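Local coordinates for glucosidase (Croceicoccus marinus, PDB 5Z3K), which probably hydrolyses O-glycosidic bonds as a beta-glucosidase of glycoside hydrolase family 39, built from a TIM barrel with an attached beta domain, at residues R442-D446 with R447-G451; G325-N328 with A329-A333; K274-D277 with F278-A281. All coordinates share one frame; numbering follows the deposited sequence.

Contact 1: residues R442-D446 with R447-G451; sequences RYRAD and RDHKG
Asp446 and His449 face each other as a hydrogen-bonded antiparallel pair, and the type I turn between them closes a beta hairpin that joins strand 438-446 to 452-459, an outermost strand of the large mixed sheet. Backbone bonds do the first part of the work. Asp446 N gives to His449 O at 2.9 Å, and His449 N returns to Asp446 O at 3.2 Å. Gly451 N reaches Arg444 O at 2.7 Å, although its N-H is bent well away from the acceptor, at 134°. Gly451 has a positive phi where the chain turns its corner, and Ala445 CA also makes a CA-H...O contact with His449 O.

Polar side-chain bonds come next, and Asp446 carries most of them. Its chi1 of 66° sets CG between backbone N and carbonyl carbon, which curls the carboxylate back over the turn. Asp446 OD1 takes the N-H of Asp448 at 2.9 Å from above the carboxylate plane. Asp446 OD2 is met on its anti side by Arg444 NH1, also at 2.9 Å, a salt bridge lying in the guanidinium plane, and it receives a water that also donates to Asp448 OD2. Glu476 pairs with Arg444 NE.

Ring and packing contacts make up the rest. His449 lies alongside Asp446, its CD2 edge 3.0 Å from Asp446 OD1, with the carboxylate and ring planes 45° apart. Arg444 CG lies 3.8 Å from His449 CD2. Beyond the turn, Gly451 O stands 3.5 Å from Tyr443 CB.

One carboxylate thus ties the turn backbone to an arginine on the incoming strand, while Glu452 holds ND1 of the imidazole. Arg444 lies between two acids, Asp446 on NH1 and Glu476 on NE, and would be expected to stabilise the negative charge of Asp446.

Contact 2: residues G325-N328 with A329-A333; sequences GSQN and ARTGA
Asn328 and Thr331 form a capping box at the start of helix 329-341, each side chain taking the other's backbone N-H. Asn328 OD1 accepts from Thr331 N at 2.8 Å, almost straight at 171° and nearly along the C=O axis. In the reverse direction Asn328 N gives to Thr331 OG1, again at 2.8 Å. The hydroxyl can do this because chi1 of 62° holds OG1 between its own N and carbonyl carbon, turned back to the residue before the helix. Thr331 OG1 gives its proton to a water 2.8 Å away.

Asn328 O meets the first helical bond, from Gly332 N at 2.9 Å. The amide nitrogen ND2 is satisfied from outside, by Ile320 O and Glu322 OE2. The Arg330 guanidinium crosses that amide with the planes 17° apart. Asn328 ND2 is 3.4 Å from Arg330 NH2, both donors, and Glu322 OE2 draws the second too, through a long, weak ion pair. Arg330 NE bonds to Asp277, whose OD2 probably also takes the Ala329 N-H.

The cap is buried where helix 329-341 starts against helix 277-291, with Ala329 and Ala333 on Ala281 and the loop residues Ile320 and Phe321 against Thr331.

Contact 3: residues K274-D277 with F278-A281; sequences KFED and FDNA
Glu276 O accepts from Asn280 N at 3.1 Å and Asp277 O from Ala281 N at 3.0 Å, both nearly straight i to i+4 bonds. They build the first turn of helix 277-291, with Glu276 at the N-cap, where an extended loop leads in. Just before the turn, Glu276 N donates to a water that gives its own hydrogen to Asp279 OD2, bridging the loop to the helix.

Three side-chain meetings flank these bonds. Glu276 CB lies over one face of the Phe278 ring, offset toward the rim and 3.8 Å from its centroid, a CH-pi contact; the chain then bends at chi2 (-71°), bringing Glu276 OE1 within 3.5 Å of Phe278 CZ. Glu276 CB also packs against Asp279 OD2 at 3.6 Å. On Phe275, Asn280 ND2 stands over the ring centre, 3.5 Å above its plane, with ring and amide planes 63° apart.

Asp277 turns its carboxylate to Arg330 and Ala329, and Asp279 OD1 accepts from Ser473. Three acidic residues thus cluster at the start of the helix, where the helix dipole would probably ease their negative charge, while both phenylalanine rings offer a face to a neighbour.

Contact 2 is the buried member of the set; contacts 1 and 3 are partly buried and each reaches the surface. Contacts 2 and 3 both open helices, 329-341 and 277-291, and join directly: beside their shared salt bridge, Ala329 O rests on Ala281 CB at 3.3 Å. Contact 1 instead reverses the chain between two strands of the beta domain, and lies against both. Its Ala445 and Lys450 pack on Ala329 and Asn328, while Arg447 makes a cation-pi contact with Phe278. The chemistry follows position: an amide and a hydroxyl form the buried capping box, with an aspartate of the other helix adding a charge, acids and ring faces mark the outer helix start, and charged pairs line the hairpin.

Contact 1: residues R442-D446 with R447-G451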
ATOM      1  N   ARG A 442       3.939  -8.945 -24.106  1.00 15.36           N
ATOM      2  CA  ARG A 442       4.160  -9.667 -22.859  1.00 18.04           C
ATOM      3  C   ARG A 442       5.328  -9.048 -22.098  1.00 17.50           C
ATOM      4  O   ARG A 442       6.391  -8.822 -22.683  1.00 16.99           O
ATOM      5  CB  ARG A 442       4.429 -11.146 -23.149  1.00 19.04           C
ATOM      6  CG  ARG A 442       5.091 -11.925 -22.026  1.00 25.91           C
ATOM      7  CD  ARG A 442       5.185 -13.425 -22.392  1.00 26.65           C
ATOM      8  NE  ARG A 442       6.349 -13.757 -23.212  1.00 26.42           N
ATOM      9  CZ  ARG A 442       7.468 -14.317 -22.751  1.00 31.65           C
ATOM     10  NH1 ARG A 442       7.596 -14.605 -21.459  1.00 30.32           N
ATOM     11  NH2 ARG A 442       8.463 -14.593 -23.586  1.00 32.58           N
ATOM     12  N   TYR A 443       5.121  -8.780 -20.798  1.00 13.41           N
ATOM     13  CA  TYR A 443       6.141  -8.271 -19.884  1.00 15.21           C
ATOM     14  C   TYR A 443       6.378  -9.278 -18.763  1.00 18.19           C
ATOM     15  O   TYR A 443       5.443  -9.935 -18.296  1.00 14.57           O
ATOM     16  CB  TYR A 443       5.737  -6.920 -19.253  1.00 15.23           C
ATOM     17  CG  TYR A 443       5.279  -5.875 -20.236  1.00 15.96           C
ATOM     18  CD1 TYR A 443       3.978  -5.874 -20.718  1.00 19.17           C
ATOM     19  CD2 TYR A 443       6.139  -4.871 -20.665  1.00 16.85           C
ATOM     20  CE1 TYR A 443       3.549  -4.915 -21.619  1.00 18.55           C
ATOM     21  CE2 TYR A 443       5.719  -3.911 -21.565  1.00 18.82           C
ATOM     22  CZ  TYR A 443       4.424  -3.938 -22.035  1.00 20.21           C
ATOM     23  OH  TYR A 443       3.999  -2.993 -22.924  1.00 26.46           O
ATOM     24  N   ARG A 444       7.628  -9.365 -18.300  1.00 12.46           N
ATOM     25  CA  ARG A 444       8.034 -10.418 -17.374  1.00 16.11           C
ATOM     26  C   ARG A 444       8.894  -9.867 -16.246  1.00 15.23           C
ATOM     27  O   ARG A 444       9.833  -9.112 -16.495  1.00 13.64           O
ATOM     28  CB  ARG A 444       8.828 -11.503 -18.120  1.00 15.56           C
ATOM     29  CG  ARG A 444       9.504 -12.520 -17.239  1.00 14.56           C
ATOM     30  CD  ARG A 444       8.475 -13.436 -16.573  1.00 16.61           C
ATOM     31  NE  ARG A 444       7.726 -14.222 -17.553  1.00 14.96           N
ATOM     32  CZ  ARG A 444       8.060 -15.450 -17.941  1.00 24.36           C
ATOM     33  NH1 ARG A 444       9.140 -16.039 -17.442  1.00 20.75           N
ATOM     34  NH2 ARG A 444       7.305 -16.098 -18.824  1.00 22.86           N
ATOM     35  N   ALA A 445       8.598 -10.273 -15.012  1.00 11.81           N
ATOM     36  CA  ALA A 445       9.470  -9.991 -13.872  1.00 14.40           C
ATOM     37  C   ALA A 445       9.786 -11.318 -13.199  1.00 15.00           C
ATOM     38  O   ALA A 445       8.887 -11.988 -12.688  1.00 12.93           O
ATOM     39  CB  ALA A 445       8.826  -9.010 -12.890  1.00 13.45           C
ATOM     40  N   ASP A 446      11.050 -11.723 -13.241  1.00 15.53           N
ATOM     41  CA  ASP A 446      11.444 -12.994 -12.644  1.00 14.72           C
ATOM     42  C   ASP A 446      12.950 -12.936 -12.385  1.00 16.56           C
ATOM     43  O   ASP A 446      13.541 -11.850 -12.363  1.00 16.84           O
ATOM     44  CB  ASP A 446      10.995 -14.175 -13.530  1.00 14.19           C
ATOM     45  CG  ASP A 446      11.694 -14.220 -14.880  1.00 16.11           C
ATOM     46  OD1 ASP A 446      12.658 -13.460 -15.113  1.00 14.87           O
ATOM     47  OD2 ASP A 446      11.285 -15.057 -15.718  1.00 17.46           O
ATOM     48  N   ARG A 447      13.571 -14.100 -12.176  1.00 18.88           N
ATOM     49  CA  ARG A 447      14.985 -14.121 -11.821  1.00 20.73           C
ATOM     50  C   ARG A 447      15.869 -13.566 -12.928  1.00 20.47           C
ATOM     51  O   ARG A 447      17.028 -13.210 -12.666  1.00 22.35           O
ATOM     52  CB  ARG A 447      15.418 -15.544 -11.466  1.00 23.22           C
ATOM     53  CG  ARG A 447      15.302 -16.537 -12.607  1.00 27.73           C
ATOM     54  CD  ARG A 447      16.161 -17.779 -12.353  1.00 38.21           C
ATOM     55  NE  ARG A 447      16.025 -18.315 -10.994  1.00 43.02           N
ATOM     56  CZ  ARG A 447      16.963 -18.228 -10.052  1.00 36.35           C
ATOM     57  NH1 ARG A 447      18.113 -17.610 -10.305  1.00 37.10           N
ATOM     58  NH2 ARG A 447      16.749 -18.752  -8.854  1.00 38.56           N
ATOM     59  N   ASP A 448      15.346 -13.449 -14.144  1.00 17.00           N
ATOM     60  CA  ASP A 448      16.112 -12.946 -15.275  1.00 23.43           C
ATOM     61  C   ASP A 448      15.584 -11.637 -15.848  1.00 21.52           C
ATOM     62  O   ASP A 448      16.169 -11.124 -16.808  1.00 17.34           O
ATOM     63  CB  ASP A 448      16.149 -13.999 -16.395  1.00 22.80           C
ATOM     64  CG  ASP A 448      16.796 -15.295 -15.951  1.00 28.28           C
ATOM     65  OD1 ASP A 448      17.831 -15.229 -15.258  1.00 25.49           O
ATOM     66  OD2 ASP A 448      16.257 -16.378 -16.273  1.00 30.55           O
ATOM     67  N   HIS A 449      14.491 -11.091 -15.318  1.00 18.53           N
ATOM     68  CA  HIS A 449      13.860  -9.941 -15.949  1.00 17.60           C
ATOM     69  C   HIS A 449      13.265  -9.024 -14.899  1.00 16.53           C
ATOM     70  O   HIS A 449      12.810  -9.475 -13.839  1.00 16.88           O
ATOM     71  CB  HIS A 449      12.756 -10.365 -16.921  1.00 18.49           C
ATOM     72  CG  HIS A 449      13.219 -11.323 -17.963  1.00 19.59           C
ATOM     73  ND1 HIS A 449      13.741 -10.912 -19.169  1.00 22.78           N
ATOM     74  CD2 HIS A 449      13.266 -12.675 -17.971  1.00 19.61           C
ATOM     75  CE1 HIS A 449      14.068 -11.972 -19.887  1.00 20.80           C
ATOM     76  NE2 HIS A 449      13.794 -13.053 -19.180  1.00 20.35           N
ATOM     77  N   LYS A 450      13.233  -7.732 -15.237  1.00 17.90           N
ATOM     78  CA  LYS A 450      12.811  -6.654 -14.347  1.00 14.74           C
ATOM     79  C   LYS A 450      11.527  -5.981 -14.817  1.00 14.47           C
ATOM     80  O   LYS A 450      11.353  -4.775 -14.627  1.00 13.53           O
ATOM     81  CB  LYS A 450      13.905  -5.598 -14.220  1.00 18.53           C
ATOM     82  CG  LYS A 450      15.321  -6.130 -14.164  1.00 26.58           C
ATOM     83  CD  LYS A 450      16.354  -4.975 -14.205  1.00 23.76           C
ATOM     84  CE  LYS A 450      16.008  -3.971 -15.289  1.00 32.00           C
ATOM     85  NZ  LYS A 450      17.230  -3.260 -15.774  1.00 39.41           N
ATOM     86  N   GLY A 451      10.626  -6.725 -15.450  1.00 12.75           N
ATOM     87  CA  GLY A 451       9.388  -6.126 -15.906  1.00 14.36           C
ATOM     88  C   GLY A 451       9.388  -5.610 -17.329  1.00 15.00           C
ATOM     89  O   GLY A 451       8.363  -5.064 -17.763  1.00 15.42           O
TER
HETATM   90  O   HOH W   1      13.203 -16.253 -17.422  1.00 30.09           O

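Contact 2: residues G325-N328 with A329-A333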
ATOM      1  N   GLY A 325      18.784   3.193  -6.819  1.00 17.60           N
ATOM      2  CA  GLY A 325      17.585   3.519  -7.552  1.00 17.61           C
ATOM      3  C   GLY A 325      17.307   2.626  -8.738  1.00 17.03           C
ATOM      4  O   GLY A 325      16.282   2.822  -9.408  1.00 18.68           O
ATOM      5  N   SER A 326      18.178   1.656  -9.021  1.00 15.91           N
ATOM      6  CA  SER A 326      17.968   0.817 -10.194  1.00 15.61           C
ATOM      7  C   SER A 326      16.915  -0.254  -9.898  1.00 16.91           C
ATOM      8  O   SER A 326      16.486  -0.444  -8.755  1.00 14.42           O
ATOM      9  CB  SER A 326      19.283   0.195 -10.658  1.00 15.68           C
ATOM     10  OG  SER A 326      19.868  -0.594  -9.643  1.00 24.93           O
ATOM     11  N   GLN A 327      16.511  -0.967 -10.951  1.00 16.39           N
ATOM     12  CA  GLN A 327      15.303  -1.779 -10.936  1.00 14.90           C
ATOM     13  C   GLN A 327      15.631  -3.266 -10.921  1.00 19.15           C
ATOM     14  O   GLN A 327      16.771  -3.694 -11.146  1.00 15.40           O
ATOM     15  CB  GLN A 327      14.417  -1.431 -12.138  1.00 13.85           C
ATOM     16  CG  GLN A 327      13.740  -0.092 -11.955  1.00 16.25           C
ATOM     17  CD  GLN A 327      13.034   0.380 -13.187  1.00 18.00           C
ATOM     18  OE1 GLN A 327      12.365  -0.396 -13.877  1.00 15.99           O
ATOM     19  NE2 GLN A 327      13.181   1.661 -13.488  1.00 17.68           N
ATOM     20  N   ASN A 328      14.602  -4.054 -10.631  1.00 13.41           N
ATOM     21  CA  ASN A 328      14.775  -5.481 -10.409  1.00 15.13           C
ATOM     22  C   ASN A 328      13.419  -6.150 -10.606  1.00 13.00           C
ATOM     23  O   ASN A 328      12.480  -5.541 -11.128  1.00 12.33           O
ATOM     24  CB  ASN A 328      15.363  -5.729  -9.015  1.00 13.04           C
ATOM     25  CG  ASN A 328      14.573  -5.029  -7.931  1.00 15.04           C
ATOM     26  OD1 ASN A 328      13.351  -4.902  -8.038  1.00 12.94           O
ATOM     27  ND2 ASN A 328      15.262  -4.537  -6.895  1.00 11.44           N
ATOM     28  N   ALA A 329      13.306  -7.405 -10.169  1.00 13.08           N
ATOM     29  CA  ALA A 329      12.041  -8.111 -10.332  1.00 13.19           C
ATOM     30  C   ALA A 329      10.950  -7.517  -9.441  1.00 13.61           C
ATOM     31  O   ALA A 329       9.781  -7.458  -9.844  1.00 10.86           O
ATOM     32  CB  ALA A 329      12.217  -9.604 -10.039  1.00 13.23           C
ATOM     33  N   ARG A 330      11.298  -7.086  -8.226  1.00 11.12           N
ATOM     34  CA  ARG A 330      10.289  -6.478  -7.350  1.00 12.59           C
ATOM     35  C   ARG A 330       9.732  -5.196  -7.962  1.00 12.70           C
ATOM     36  O   ARG A 330       8.515  -4.970  -7.963  1.00 10.57           O
ATOM     37  CB  ARG A 330      10.871  -6.184  -5.963  1.00  8.49           C
ATOM     38  CG  ARG A 330      10.911  -7.364  -4.988  1.00 12.33           C
ATOM     39  CD  ARG A 330      11.878  -7.063  -3.837  1.00 10.87           C
ATOM     40  NE  ARG A 330      13.267  -7.050  -4.295  1.00 14.81           N
ATOM     41  CZ  ARG A 330      14.269  -6.452  -3.660  1.00 15.52           C
ATOM     42  NH1 ARG A 330      14.046  -5.807  -2.517  1.00 13.01           N
ATOM     43  NH2 ARG A 330      15.498  -6.513  -4.169  1.00 15.34           N
ATOM     44  N   THR A 331      10.611  -4.317  -8.457  1.00 12.81           N
ATOM     45  CA  THR A 331      10.108  -3.092  -9.066  1.00  9.41           C
ATOM     46  C   THR A 331       9.358  -3.404 -10.351  1.00 11.39           C
ATOM     47  O   THR A 331       8.421  -2.684 -10.711  1.00  9.41           O
ATOM     48  CB  THR A 331      11.245  -2.092  -9.328  1.00 10.62           C
ATOM     49  OG1 THR A 331      12.188  -2.638 -10.253  1.00 13.12           O
ATOM     50  CG2 THR A 331      11.976  -1.755  -8.028  1.00 13.59           C
ATOM     51  N   GLY A 332       9.743  -4.474 -11.047  1.00 11.05           N
ATOM     52  CA  GLY A 332       9.007  -4.858 -12.233  1.00 10.89           C
ATOM     53  C   GLY A 332       7.602  -5.309 -11.880  1.00 11.34           C
ATOM     54  O   GLY A 332       6.623  -4.844 -12.465  1.00 11.29           O
ATOM     55  N   ALA A 333       7.489  -6.207 -10.896  1.00 13.41           N
ATOM     56  CA  ALA A 333       6.169  -6.662 -10.464  1.00 14.90           C
ATOM     57  C   ALA A 333       5.331  -5.499  -9.943  1.00 13.16           C
ATOM     58  O   ALA A 333       4.119  -5.438 -10.181  1.00 11.22           O
ATOM     59  CB  ALA A 333       6.306  -7.749  -9.394  1.00 11.05           C
TER
HETATM   60  O   HOH W   2      11.361  -2.360 -12.876  1.00 12.64           O

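Contact 3: residues K274-D277 with F278-A281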
ATOM      1  N   LYS A 274      15.546 -11.621   5.084  1.00 23.09           N
ATOM      2  CA  LYS A 274      16.287 -12.097   3.936  1.00 29.66           C
ATOM      3  C   LYS A 274      15.338 -12.793   2.936  1.00 20.83           C
ATOM      4  O   LYS A 274      14.477 -13.480   3.349  1.00 22.87           O
ATOM      5  CB  LYS A 274      17.324 -13.068   4.407  1.00 35.63           C
ATOM      6  CG  LYS A 274      18.495 -13.218   3.500  1.00 39.39           C
ATOM      7  CD  LYS A 274      19.125 -14.569   3.601  1.00 41.36           C
ATOM      8  CE  LYS A 274      19.691 -14.962   2.274  1.00 36.71           C
ATOM      9  NZ  LYS A 274      20.704 -14.027   1.759  1.00 43.21           N
ATOM     10  N   PHE A 275      15.526 -12.570   1.647  1.00 19.51           N
ATOM     11  CA  PHE A 275      14.633 -13.125   0.644  1.00 19.26           C
ATOM     12  C   PHE A 275      15.312 -12.980  -0.700  1.00 21.50           C
ATOM     13  O   PHE A 275      16.246 -12.187  -0.858  1.00 20.72           O
ATOM     14  CB  PHE A 275      13.282 -12.404   0.643  1.00 18.34           C
ATOM     15  CG  PHE A 275      13.409 -10.910   0.637  1.00 14.43           C
ATOM     16  CD1 PHE A 275      13.640 -10.229  -0.550  1.00 17.12           C
ATOM     17  CD2 PHE A 275      13.320 -10.190   1.819  1.00 15.33           C
ATOM     18  CE1 PHE A 275      13.788  -8.845  -0.563  1.00 18.79           C
ATOM     19  CE2 PHE A 275      13.464  -8.808   1.820  1.00 20.17           C
ATOM     20  CZ  PHE A 275      13.692  -8.136   0.622  1.00 15.06           C
ATOM     21  N   GLU A 276      14.832 -13.752  -1.666  1.00 21.58           N
ATOM     22  CA  GLU A 276      15.216 -13.539  -3.049  1.00 18.88           C
ATOM     23  C   GLU A 276      14.345 -12.450  -3.660  1.00 17.38           C
ATOM     24  O   GLU A 276      13.144 -12.366  -3.382  1.00 16.93           O
ATOM     25  CB  GLU A 276      15.084 -14.829  -3.862  1.00 20.30           C
ATOM     26  CG  GLU A 276      15.931 -15.993  -3.349  1.00 21.99           C
ATOM     27  CD  GLU A 276      17.429 -15.795  -3.576  1.00 32.59           C
ATOM     28  OE1 GLU A 276      17.817 -14.981  -4.442  1.00 27.59           O
ATOM     29  OE2 GLU A 276      18.220 -16.468  -2.883  1.00 42.26           O
ATOM     30  N   ASP A 277      14.973 -11.614  -4.490  1.00 17.51           N
ATOM     31  CA  ASP A 277      14.261 -10.591  -5.256  1.00 15.92           C
ATOM     32  C   ASP A 277      13.046 -11.176  -5.979  1.00 15.48           C
ATOM     33  O   ASP A 277      11.935 -10.639  -5.892  1.00 13.37           O
ATOM     34  CB  ASP A 277      15.249  -9.945  -6.235  1.00 16.58           C
ATOM     35  CG  ASP A 277      14.590  -9.000  -7.236  1.00 16.56           C
ATOM     36  OD1 ASP A 277      13.783  -8.141  -6.827  1.00 16.55           O
ATOM     37  OD2 ASP A 277      14.913  -9.100  -8.444  1.00 16.88           O
ATOM     38  N   PHE A 278      13.233 -12.293  -6.682  1.00 13.66           N
ATOM     39  CA  PHE A 278      12.169 -12.791  -7.548  1.00 17.62           C
ATOM     40  C   PHE A 278      11.064 -13.483  -6.759  1.00 14.05           C
ATOM     41  O   PHE A 278       9.903 -13.437  -7.178  1.00 16.04           O
ATOM     42  CB  PHE A 278      12.748 -13.731  -8.616  1.00 17.73           C
ATOM     43  CG  PHE A 278      13.865 -14.611  -8.116  1.00 18.54           C
ATOM     44  CD1 PHE A 278      13.589 -15.847  -7.552  1.00 18.20           C
ATOM     45  CD2 PHE A 278      15.185 -14.198  -8.202  1.00 20.04           C
ATOM     46  CE1 PHE A 278      14.608 -16.653  -7.082  1.00 23.31           C
ATOM     47  CE2 PHE A 278      16.210 -14.998  -7.735  1.00 22.79           C
ATOM     48  CZ  PHE A 278      15.926 -16.224  -7.173  1.00 22.25           C
ATOM     49  N   ASP A 279      11.398 -14.105  -5.620  1.00 14.65           N
ATOM     50  CA  ASP A 279      10.374 -14.644  -4.722  1.00 14.24           C
ATOM     51  C   ASP A 279       9.458 -13.533  -4.223  1.00 16.05           C
ATOM     52  O   ASP A 279       8.226 -13.667  -4.219  1.00 12.42           O
ATOM     53  CB  ASP A 279      11.025 -15.336  -3.520  1.00 17.31           C
ATOM     54  CG  ASP A 279      11.732 -16.623  -3.881  1.00 18.73           C
ATOM     55  OD1 ASP A 279      11.568 -17.098  -5.015  1.00 17.88           O
ATOM     56  OD2 ASP A 279      12.449 -17.158  -3.013  1.00 21.25           O
ATOM     57  N   ASN A 280      10.064 -12.434  -3.781  1.00 12.33           N
ATOM     58  CA  ASN A 280       9.321 -11.305  -3.234  1.00 10.95           C
ATOM     59  C   ASN A 280       8.423 -10.680  -4.295  1.00 13.73           C
ATOM     60  O   ASN A 280       7.265 -10.350  -4.020  1.00 11.61           O
ATOM     61  CB  ASN A 280      10.319 -10.276  -2.681  1.00 12.46           C
ATOM     62  CG  ASN A 280       9.664  -9.236  -1.768  1.00 13.02           C
ATOM     63  OD1 ASN A 280       8.672  -8.607  -2.134  1.00 13.47           O
ATOM     64  ND2 ASN A 280      10.235  -9.045  -0.579  1.00 11.65           N
ATOM     65  N   ALA A 281       8.949 -10.517  -5.515  1.00 12.17           N
ATOM     66  CA  ALA A 281       8.163  -9.996  -6.632  1.00 13.29           C
ATOM     67  C   ALA A 281       6.912 -10.834  -6.871  1.00 13.32           C
ATOM     68  O   ALA A 281       5.805 -10.299  -7.016  1.00 12.09           O
ATOM     69  CB  ALA A 281       9.029  -9.968  -7.892  1.00 11.43           C
TER
HETATM   70  O   HOH W   3      12.970 -15.669  -0.920  1.00 23.42           O